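Local coordinates for 3-oxoadipate enol-lactonase (Burkholderia xenovorans, PDB 2XUA), which probably hydrolyses 3-oxoadipate enol-lactone to 3-oxoadipate, a ring-opening step in the bacterial breakdown of catechol, at residues 54-59 / 83-88; 13-18 / 37-42. All coordinates share one frame; numbering follows the deposited sequence.

Interaction 1 of 2, residues 54-59 / 83-88; sequences RVLRYD and LGLMDT
L85 meets L56 and Y58 where helix 75-88 lies against the central sheet of the alpha/beta hydrolase fold, beside strand 54-58. Along the helix, G84 comes first; its carbonyl oxygen accepts a main-chain hydrogen bond from T88 N (2.8 Å). L85 follows and makes every close approach from 83-88 to the strand. Its CB already faces the strand, and with CG anti to the backbone N (chi1 -173°) the branch continues that way, so that CD2 fits between two side chains on one face of the strand. L56 comes to it tip to tip, with CD2 atoms of L56 and L85 3.8 Å apart. Y58 is met at its root, its CB lying 3.5 Å from L85 CD2, while the ring is approached obliquely and carries its hydroxyl on to a hydrogen bond with S32 OG. L85 also touches Y16 of strand 12-19, so the same leucine reaches two adjacent strands. M86, a selenomethionine, turns aside to R116, and D87 OD1 forms a salt bridge with that arginine. No hydrogen bond joins helix and strand. At T88, OG1 donates to G84 O over 2.9 Å, from 35° above the carbonyl plane, on the face opposite to T88 N.

Interaction 2 of 2, residues 13-18 / 37-42; sequences ELHYRI and TDLSMW
D38 OD1 is held twice by S40, and the turn so formed presents L39 to strand 12-19. S40 OG donates to the syn lone pair of D38 OD1 over 2.6 Å, whereas S40 N comes from above the carboxylate plane, at 3.0 Å from D38 OD1 and with an N-H...O angle of 147°. The backbone bond, made two residues on, defines an Asx turn; it leads into the 3-10 segment 39-42. L39 then crosses both H15 and R17 at about a right angle, dividing its two methyls between them. CD1 of L39 sits obliquely beside the imidazole, 3.6 Å from H15 CD2 and 3.7 Å from H15 NE2. CD2 of L39 lies over one face of the R17 guanidinium, 3.8 Å from R17 NH1, and also meets R17 CD at 4.0 Å. A bend at chi3 (-74°) brings the guanidinium across the leucine. The polar ends engage other partners: H15 ND1 bonds to P5 O, and R17 NH1 forms a salt bridge with D176 of the second subunit. No hydrogen bond joins the two segments: the L39 side chain gives H15 and R17 apolar contact, while its main-chain N and O bond to D59 OD1 and R57 NH1. By covering part of one guanidinium face, L39 CD2 may limit water there and favour R17's pairing with the second subunit.

Overall arrangement
From the N terminus, strand 12-19 is followed by strand 28-32 and then by the loop 37-42, which returns to strand 12-19 and closes interaction 2. Helix 43-52 leads on to strand 54-58, and a further excursion through helix 75-88 closes interaction 1. The two closures thus run in series, neither nesting nor crossing. They meet in the sheet, where strands 12-19 and 54-58 are antiparallel neighbours, with a probable hydrogen bond between R57 O and R17 N (2.7 Å). A second probable bond, D59 OD1 to L39 N (2.8 Å), joins them at the loop. L56, Y58 and Y16 face helix 75-88, whereas H15 and R17 face loop 37-42, so helix and loop lie on opposite faces of these strands.

Interaction 1 of 2, residues 54-59 / 83-88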
ATOM      1  N   ARG B  54      -6.930  20.418  -0.570  1.00 12.68           N
ATOM      2  CA  ARG B  54      -7.679  19.174  -0.497  1.00 13.32           C
ATOM      3  C   ARG B  54      -7.089  18.244  -1.587  1.00 13.62           C
ATOM      4  O   ARG B  54      -6.880  18.675  -2.726  1.00 13.37           O
ATOM      5  CB  ARG B  54      -9.197  19.381  -0.709  1.00 14.13           C
ATOM      6  CG  ARG B  54      -9.810  20.144   0.478  1.00 13.16           C
ATOM      7  CD  ARG B  54     -11.237  20.559   0.187  1.00 16.30           C
ATOM      8  NE  ARG B  54     -11.292  21.630  -0.812  1.00 13.62           N
ATOM      9  CZ  ARG B  54     -12.390  21.907  -1.498  1.00 16.77           C
ATOM     10  NH1 ARG B  54     -13.505  21.157  -1.294  1.00 15.57           N
ATOM     11  NH2 ARG B  54     -12.361  22.897  -2.392  1.00 16.06           N
ATOM     12  N   VAL B  55      -6.727  17.021  -1.160  1.00 13.53           N
ATOM     13  CA  VAL B  55      -6.026  16.053  -1.984  1.00 13.04           C
ATOM     14  C   VAL B  55      -6.869  14.930  -2.482  1.00 12.49           C
ATOM     15  O   VAL B  55      -7.513  14.197  -1.712  1.00 15.00           O
ATOM     16  CB  VAL B  55      -4.797  15.467  -1.256  1.00 13.15           C
ATOM     17  CG1 VAL B  55      -4.002  14.601  -2.274  1.00 13.15           C
ATOM     18  CG2 VAL B  55      -3.892  16.635  -0.714  1.00 13.64           C
ATOM     19  N   LEU B  56      -6.877  14.752  -3.795  1.00 12.81           N
ATOM     20  CA  LEU B  56      -7.467  13.596  -4.393  1.00 12.04           C
ATOM     21  C   LEU B  56      -6.431  12.703  -5.046  1.00 12.46           C
ATOM     22  O   LEU B  56      -5.652  13.171  -5.928  1.00 13.69           O
ATOM     23  CB  LEU B  56      -8.477  14.058  -5.470  1.00 12.81           C
ATOM     24  CG  LEU B  56      -9.172  13.004  -6.295  1.00 12.78           C
ATOM     25  CD1 LEU B  56      -9.959  12.036  -5.337  1.00 13.17           C
ATOM     26  CD2 LEU B  56     -10.143  13.661  -7.342  1.00 13.30           C
ATOM     27  N   ARG B  57      -6.427  11.436  -4.637  1.00 12.27           N
ATOM     28  CA  ARG B  57      -5.635  10.392  -5.308  1.00 12.39           C
ATOM     29  C   ARG B  57      -6.573   9.339  -5.847  1.00 10.24           C
ATOM     30  O   ARG B  57      -7.704   9.170  -5.322  1.00 11.65           O
ATOM     31  CB  ARG B  57      -4.705   9.711  -4.297  1.00 10.94           C
ATOM     32  CG  ARG B  57      -3.548  10.603  -3.900  1.00 12.58           C
ATOM     33  CD  ARG B  57      -2.713   9.806  -2.851  1.00 11.71           C
ATOM     34  NE  ARG B  57      -3.360   9.885  -1.540  1.00 13.95           N
ATOM     35  CZ  ARG B  57      -3.126   9.047  -0.498  1.00 16.41           C
ATOM     36  NH1 ARG B  57      -2.322   8.016  -0.617  1.00 11.47           N
ATOM     37  NH2 ARG B  57      -3.692   9.249   0.691  1.00 12.30           N
ATOM     38  N   TYR B  58      -6.121   8.569  -6.838  1.00 10.89           N
ATOM     39  CA  TYR B  58      -6.970   7.542  -7.372  1.00 11.98           C
ATOM     40  C   TYR B  58      -6.093   6.466  -8.008  1.00 13.29           C
ATOM     41  O   TYR B  58      -4.922   6.700  -8.306  1.00 13.42           O
ATOM     42  CB  TYR B  58      -7.986   8.163  -8.388  1.00 11.75           C
ATOM     43  CG  TYR B  58      -7.354   8.592  -9.681  1.00 13.55           C
ATOM     44  CD1 TYR B  58      -7.470   7.804 -10.844  1.00 13.94           C
ATOM     45  CD2 TYR B  58      -6.676   9.795  -9.776  1.00  9.96           C
ATOM     46  CE1 TYR B  58      -6.836   8.197 -12.058  1.00 12.46           C
ATOM     47  CE2 TYR B  58      -6.054  10.197 -10.969  1.00 11.83           C
ATOM     48  CZ  TYR B  58      -6.125   9.376 -12.085  1.00 13.41           C
ATOM     49  OH  TYR B  58      -5.531   9.781 -13.243  1.00 17.08           O
ATOM     50  N   ASP B  59      -6.658   5.282  -8.156  1.00 13.18           N
ATOM     51  CA  ASP B  59      -6.012   4.212  -8.910  1.00 13.72           C
ATOM     52  C   ASP B  59      -6.447   4.345 -10.360  1.00 14.92           C
ATOM     53  O   ASP B  59      -7.639   4.219 -10.701  1.00 13.18           O
ATOM     54  CB  ASP B  59      -6.365   2.849  -8.327  1.00 11.07           C
ATOM     55  CG  ASP B  59      -5.607   2.567  -7.015  1.00 13.62           C
ATOM     56  OD1 ASP B  59      -4.688   3.309  -6.713  1.00 13.64           O
ATOM     57  OD2 ASP B  59      -5.898   1.610  -6.278  1.00 14.32           O
ATOM     58  N   LEU B  83     -11.509  13.604 -15.229  1.00 21.33           N
ATOM     59  CA  LEU B  83     -12.688  14.478 -15.306  1.00 22.08           C
ATOM     60  C   LEU B  83     -13.969  13.944 -14.680  1.00 21.14           C
ATOM     61  O   LEU B  83     -14.606  14.666 -13.921  1.00 22.23           O
ATOM     62  CB  LEU B  83     -12.918  14.936 -16.743  1.00 22.68           C
ATOM     63  CG  LEU B  83     -11.758  15.708 -17.294  1.00 24.35           C
ATOM     64  CD1 LEU B  83     -12.076  15.868 -18.788  1.00 31.30           C
ATOM     65  CD2 LEU B  83     -11.548  17.076 -16.627  1.00 26.64           C
ATOM     66  N   GLY B  84     -14.294  12.690 -14.918  1.00 20.17           N
ATOM     67  CA  GLY B  84     -15.471  12.061 -14.353  1.00 22.05           C
ATOM     68  C   GLY B  84     -15.383  11.903 -12.845  1.00 22.42           C
ATOM     69  O   GLY B  84     -16.379  12.128 -12.107  1.00 22.31           O
ATOM     70  N   LEU B  85     -14.185  11.532 -12.362  1.00 21.52           N
ATOM     71  CA  LEU B  85     -13.932  11.552 -10.912  1.00 20.13           C
ATOM     72  C   LEU B  85     -14.127  12.940 -10.294  1.00 19.90           C
ATOM     73  O   LEU B  85     -14.802  13.083  -9.261  1.00 19.22           O
ATOM     74  CB  LEU B  85     -12.499  11.035 -10.639  1.00 18.47           C
ATOM     75  CG  LEU B  85     -12.123  10.825  -9.162  1.00 21.67           C
ATOM     76  CD1 LEU B  85     -13.077   9.883  -8.416  1.00 19.12           C
ATOM     77  CD2 LEU B  85     -10.660  10.304  -9.041  1.00 22.21           C
HETATM   78  N   MSE B  86     -13.483  13.963 -10.880  1.00 19.93           N
HETATM   79  CA  MSE B  86     -13.702  15.341 -10.413  1.00 20.79           C
HETATM   80  C   MSE B  86     -15.168  15.730 -10.430  1.00 21.32           C
HETATM   81  O   MSE B  86     -15.713  16.249  -9.438  1.00 19.26           O
HETATM   82  CB  MSE B  86     -12.918  16.295 -11.272  1.00 21.01           C
HETATM   83  CG  MSE B  86     -11.478  16.324 -10.869  1.00 21.30           C
HETATM   84 SE   MSE B  86     -10.447  17.231 -12.227  1.00 29.73          SE
HETATM   85  CE  MSE B  86     -11.136  19.052 -11.938  1.00 21.46           C
ATOM     86  N   ASP B  87     -15.825  15.433 -11.552  1.00 21.76           N
ATOM     87  CA  ASP B  87     -17.253  15.726 -11.696  1.00 22.94           C
ATOM     88  C   ASP B  87     -18.090  15.068 -10.605  1.00 22.09           C
ATOM     89  O   ASP B  87     -18.960  15.719  -9.983  1.00 23.39           O
ATOM     90  CB  ASP B  87     -17.735  15.246 -13.075  1.00 22.94           C
ATOM     91  CG  ASP B  87     -17.296  16.171 -14.207  1.00 25.21           C
ATOM     92  OD1 ASP B  87     -16.748  17.273 -13.965  1.00 27.80           O
ATOM     93  OD2 ASP B  87     -17.507  15.782 -15.367  1.00 27.53           O
ATOM     94  N   THR B  88     -17.823  13.790 -10.368  1.00 23.20           N
ATOM     95  CA  THR B  88     -18.464  12.977  -9.304  1.00 22.12           C
ATOM     96  C   THR B  88     -18.308  13.624  -7.942  1.00 21.39           C
ATOM     97  O   THR B  88     -19.243  13.599  -7.146  1.00 18.28           O
ATOM     98  CB  THR B  88     -17.888  11.520  -9.192  1.00 23.25           C
ATOM     99  OG1 THR B  88     -18.224  10.773 -10.368  1.00 27.97           O
ATOM    100  CG2 THR B  88     -18.491  10.781  -8.017  1.00 23.80           C
TER

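Interaction 2 of 2, residues 13-18 / 37-42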
ATOM      1  N   GLU B  13     -14.995   1.811 -13.052  1.00 28.88           N
ATOM      2  CA  GLU B  13     -15.036   2.071 -11.626  1.00 28.13           C
ATOM      3  C   GLU B  13     -13.610   2.362 -11.084  1.00 25.77           C
ATOM      4  O   GLU B  13     -12.703   1.544 -11.246  1.00 24.06           O
ATOM      5  CB  GLU B  13     -15.619   0.850 -10.920  1.00 29.48           C
ATOM      6  CG  GLU B  13     -15.951   1.053  -9.447  1.00 33.63           C
ATOM      7  CD  GLU B  13     -16.688  -0.157  -8.835  1.00 40.19           C
ATOM      8  OE1 GLU B  13     -17.025  -1.133  -9.563  1.00 42.18           O
ATOM      9  OE2 GLU B  13     -16.930  -0.151  -7.618  1.00 39.85           O
ATOM     10  N   LEU B  14     -13.420   3.521 -10.453  1.00 23.11           N
ATOM     11  CA  LEU B  14     -12.120   3.887  -9.896  1.00 19.68           C
ATOM     12  C   LEU B  14     -12.122   3.982  -8.381  1.00 18.89           C
ATOM     13  O   LEU B  14     -12.963   4.655  -7.803  1.00 17.43           O
ATOM     14  CB  LEU B  14     -11.640   5.226 -10.446  1.00 19.97           C
ATOM     15  CG  LEU B  14     -11.642   5.430 -11.982  1.00 23.05           C
ATOM     16  CD1 LEU B  14     -11.422   6.884 -12.307  1.00 21.72           C
ATOM     17  CD2 LEU B  14     -10.596   4.552 -12.646  1.00 18.03           C
ATOM     18  N   HIS B  15     -11.115   3.357  -7.779  1.00 16.12           N
ATOM     19  CA  HIS B  15     -10.819   3.514  -6.366  1.00 16.81           C
ATOM     20  C   HIS B  15     -10.164   4.886  -6.157  1.00 15.60           C
ATOM     21  O   HIS B  15      -9.233   5.272  -6.876  1.00 15.76           O
ATOM     22  CB  HIS B  15      -9.932   2.357  -5.878  1.00 15.51           C
ATOM     23  CG  HIS B  15      -9.385   2.543  -4.486  1.00 18.04           C
ATOM     24  ND1 HIS B  15     -10.171   2.872  -3.403  1.00 19.59           N
ATOM     25  CD2 HIS B  15      -8.119   2.449  -4.011  1.00 20.07           C
ATOM     26  CE1 HIS B  15      -9.415   2.999  -2.330  1.00 17.66           C
ATOM     27  NE2 HIS B  15      -8.173   2.726  -2.655  1.00 19.09           N
ATOM     28  N   TYR B  16     -10.639   5.644  -5.182  1.00 14.25           N
ATOM     29  CA  TYR B  16     -10.003   6.940  -4.913  1.00 13.47           C
ATOM     30  C   TYR B  16      -9.798   7.205  -3.414  1.00 13.39           C
ATOM     31  O   TYR B  16     -10.383   6.506  -2.556  1.00 15.18           O
ATOM     32  CB  TYR B  16     -10.814   8.110  -5.557  1.00 12.85           C
ATOM     33  CG  TYR B  16     -12.171   8.329  -4.925  1.00 14.37           C
ATOM     34  CD1 TYR B  16     -12.337   9.209  -3.839  1.00 15.68           C
ATOM     35  CD2 TYR B  16     -13.298   7.654  -5.419  1.00 19.80           C
ATOM     36  CE1 TYR B  16     -13.615   9.375  -3.223  1.00 16.65           C
ATOM     37  CE2 TYR B  16     -14.557   7.815  -4.831  1.00 17.55           C
ATOM     38  CZ  TYR B  16     -14.707   8.677  -3.746  1.00 19.71           C
ATOM     39  OH  TYR B  16     -15.956   8.824  -3.151  1.00 22.89           O
ATOM     40  N   ARG B  17      -9.049   8.251  -3.119  1.00 13.85           N
ATOM     41  CA  ARG B  17      -8.749   8.615  -1.711  1.00 14.26           C
ATOM     42  C   ARG B  17      -8.647  10.067  -1.552  1.00 13.79           C
ATOM     43  O   ARG B  17      -7.959  10.700  -2.339  1.00 14.76           O
ATOM     44  CB  ARG B  17      -7.460   7.943  -1.259  1.00 13.64           C
ATOM     45  CG  ARG B  17      -7.122   8.150   0.202  1.00 14.26           C
ATOM     46  CD  ARG B  17      -6.116   7.059   0.650  1.00 15.66           C
ATOM     47  NE  ARG B  17      -6.735   5.726   0.813  1.00 12.40           N
ATOM     48  CZ  ARG B  17      -6.075   4.625   1.157  1.00 13.49           C
ATOM     49  NH1 ARG B  17      -4.773   4.648   1.344  1.00 12.55           N
ATOM     50  NH2 ARG B  17      -6.696   3.489   1.227  1.00 11.87           N
ATOM     51  N   ILE B  18      -9.305  10.608  -0.526  1.00 13.19           N
ATOM     52  CA  ILE B  18      -9.252  12.067  -0.269  1.00 13.27           C
ATOM     53  C   ILE B  18      -8.496  12.407   1.076  1.00 14.68           C
ATOM     54  O   ILE B  18      -8.714  11.741   2.107  1.00 13.78           O
ATOM     55  CB  ILE B  18     -10.675  12.663  -0.232  1.00 14.72           C
ATOM     56  CG1 ILE B  18     -11.366  12.519  -1.595  1.00 17.69           C
ATOM     57  CG2 ILE B  18     -10.673  14.157   0.238  1.00 14.76           C
ATOM     58  CD1 ILE B  18     -12.860  12.893  -1.624  1.00 16.89           C
ATOM     59  N   THR B  37       1.843   1.351 -10.621  1.00 11.86           N
ATOM     60  CA  THR B  37       1.789   1.783  -9.203  1.00 12.53           C
ATOM     61  C   THR B  37       0.329   1.933  -8.804  1.00 12.67           C
ATOM     62  O   THR B  37      -0.556   1.887  -9.643  1.00 12.65           O
ATOM     63  CB  THR B  37       2.516   3.124  -8.954  1.00 10.42           C
ATOM     64  OG1 THR B  37       1.822   4.154  -9.652  1.00 13.24           O
ATOM     65  CG2 THR B  37       3.956   3.066  -9.487  1.00 12.83           C
ATOM     66  N   ASP B  38       0.082   2.147  -7.528  1.00 12.01           N
ATOM     67  CA  ASP B  38      -1.243   2.538  -7.107  1.00 10.89           C
ATOM     68  C   ASP B  38      -1.113   3.795  -6.274  1.00 12.63           C
ATOM     69  O   ASP B  38      -0.030   4.357  -6.170  1.00 10.40           O
ATOM     70  CB  ASP B  38      -1.957   1.411  -6.366  1.00 12.19           C
ATOM     71  CG  ASP B  38      -1.430   1.147  -4.972  1.00 14.16           C
ATOM     72  OD1 ASP B  38      -0.478   1.791  -4.550  1.00 14.64           O
ATOM     73  OD2 ASP B  38      -2.003   0.277  -4.268  1.00 14.28           O
ATOM     74  N   LEU B  39      -2.217   4.241  -5.657  1.00 11.88           N
ATOM     75  CA  LEU B  39      -2.183   5.541  -5.031  1.00 11.49           C
ATOM     76  C   LEU B  39      -1.304   5.671  -3.792  1.00 11.41           C
ATOM     77  O   LEU B  39      -1.101   6.799  -3.322  1.00 11.35           O
ATOM     78  CB  LEU B  39      -3.601   6.069  -4.842  1.00 11.60           C
ATOM     79  CG  LEU B  39      -4.638   5.775  -3.737  1.00 19.16           C
ATOM     80  CD1 LEU B  39      -5.910   5.226  -4.189  1.00 13.81           C
ATOM     81  CD2 LEU B  39      -4.213   5.273  -2.343  1.00 17.94           C
ATOM     82  N   SER B  40      -0.792   4.540  -3.268  1.00 11.13           N
ATOM     83  CA  SER B  40       0.178   4.559  -2.162  1.00 11.75           C
ATOM     84  C   SER B  40       1.487   5.204  -2.557  1.00 12.74           C
ATOM     85  O   SER B  40       2.286   5.645  -1.687  1.00 11.37           O
ATOM     86  CB  SER B  40       0.431   3.126  -1.605  1.00 10.00           C
ATOM     87  OG  SER B  40       1.155   2.279  -2.542  1.00 12.55           O
HETATM   88  N   MSE B  41       1.754   5.267  -3.870  1.00 13.34           N
HETATM   89  CA  MSE B  41       3.057   5.850  -4.299  1.00 11.45           C
HETATM   90  C   MSE B  41       3.199   7.322  -3.909  1.00 11.38           C
HETATM   91  O   MSE B  41       4.296   7.803  -3.789  1.00  8.63           O
HETATM   92  CB  MSE B  41       3.276   5.676  -5.799  1.00 12.04           C
HETATM   93  CG  MSE B  41       2.279   6.511  -6.614  1.00 10.64           C
HETATM   94 SE   MSE B  41       3.068   6.858  -8.333  1.00 20.93          SE
HETATM   95  CE  MSE B  41       4.420   8.177  -7.875  1.00 13.28           C
ATOM     96  N   TRP B  42       2.078   8.030  -3.647  1.00 11.59           N
ATOM     97  CA  TRP B  42       2.142   9.438  -3.306  1.00 10.73           C
ATOM     98  C   TRP B  42       2.138   9.639  -1.784  1.00 12.08           C
ATOM     99  O   TRP B  42       2.055  10.743  -1.318  1.00 11.79           O
ATOM    100  CB  TRP B  42       0.884  10.129  -3.859  1.00 12.48           C
ATOM    101  CG  TRP B  42       0.906  10.219  -5.355  1.00 10.95           C
ATOM    102  CD1 TRP B  42       0.061   9.599  -6.219  1.00  7.81           C
ATOM    103  CD2 TRP B  42       1.787  11.041  -6.148  1.00 11.00           C
ATOM    104  NE1 TRP B  42       0.403   9.924  -7.517  1.00 11.40           N
ATOM    105  CE2 TRP B  42       1.443  10.818  -7.511  1.00 12.83           C
ATOM    106  CE3 TRP B  42       2.858  11.878  -5.846  1.00 14.74           C
ATOM    107  CZ2 TRP B  42       2.114  11.438  -8.582  1.00 12.27           C
ATOM    108  CZ3 TRP B  42       3.531  12.524  -6.896  1.00 15.69           C
ATOM    109  CH2 TRP B  42       3.155  12.278  -8.268  1.00 12.01           C
TER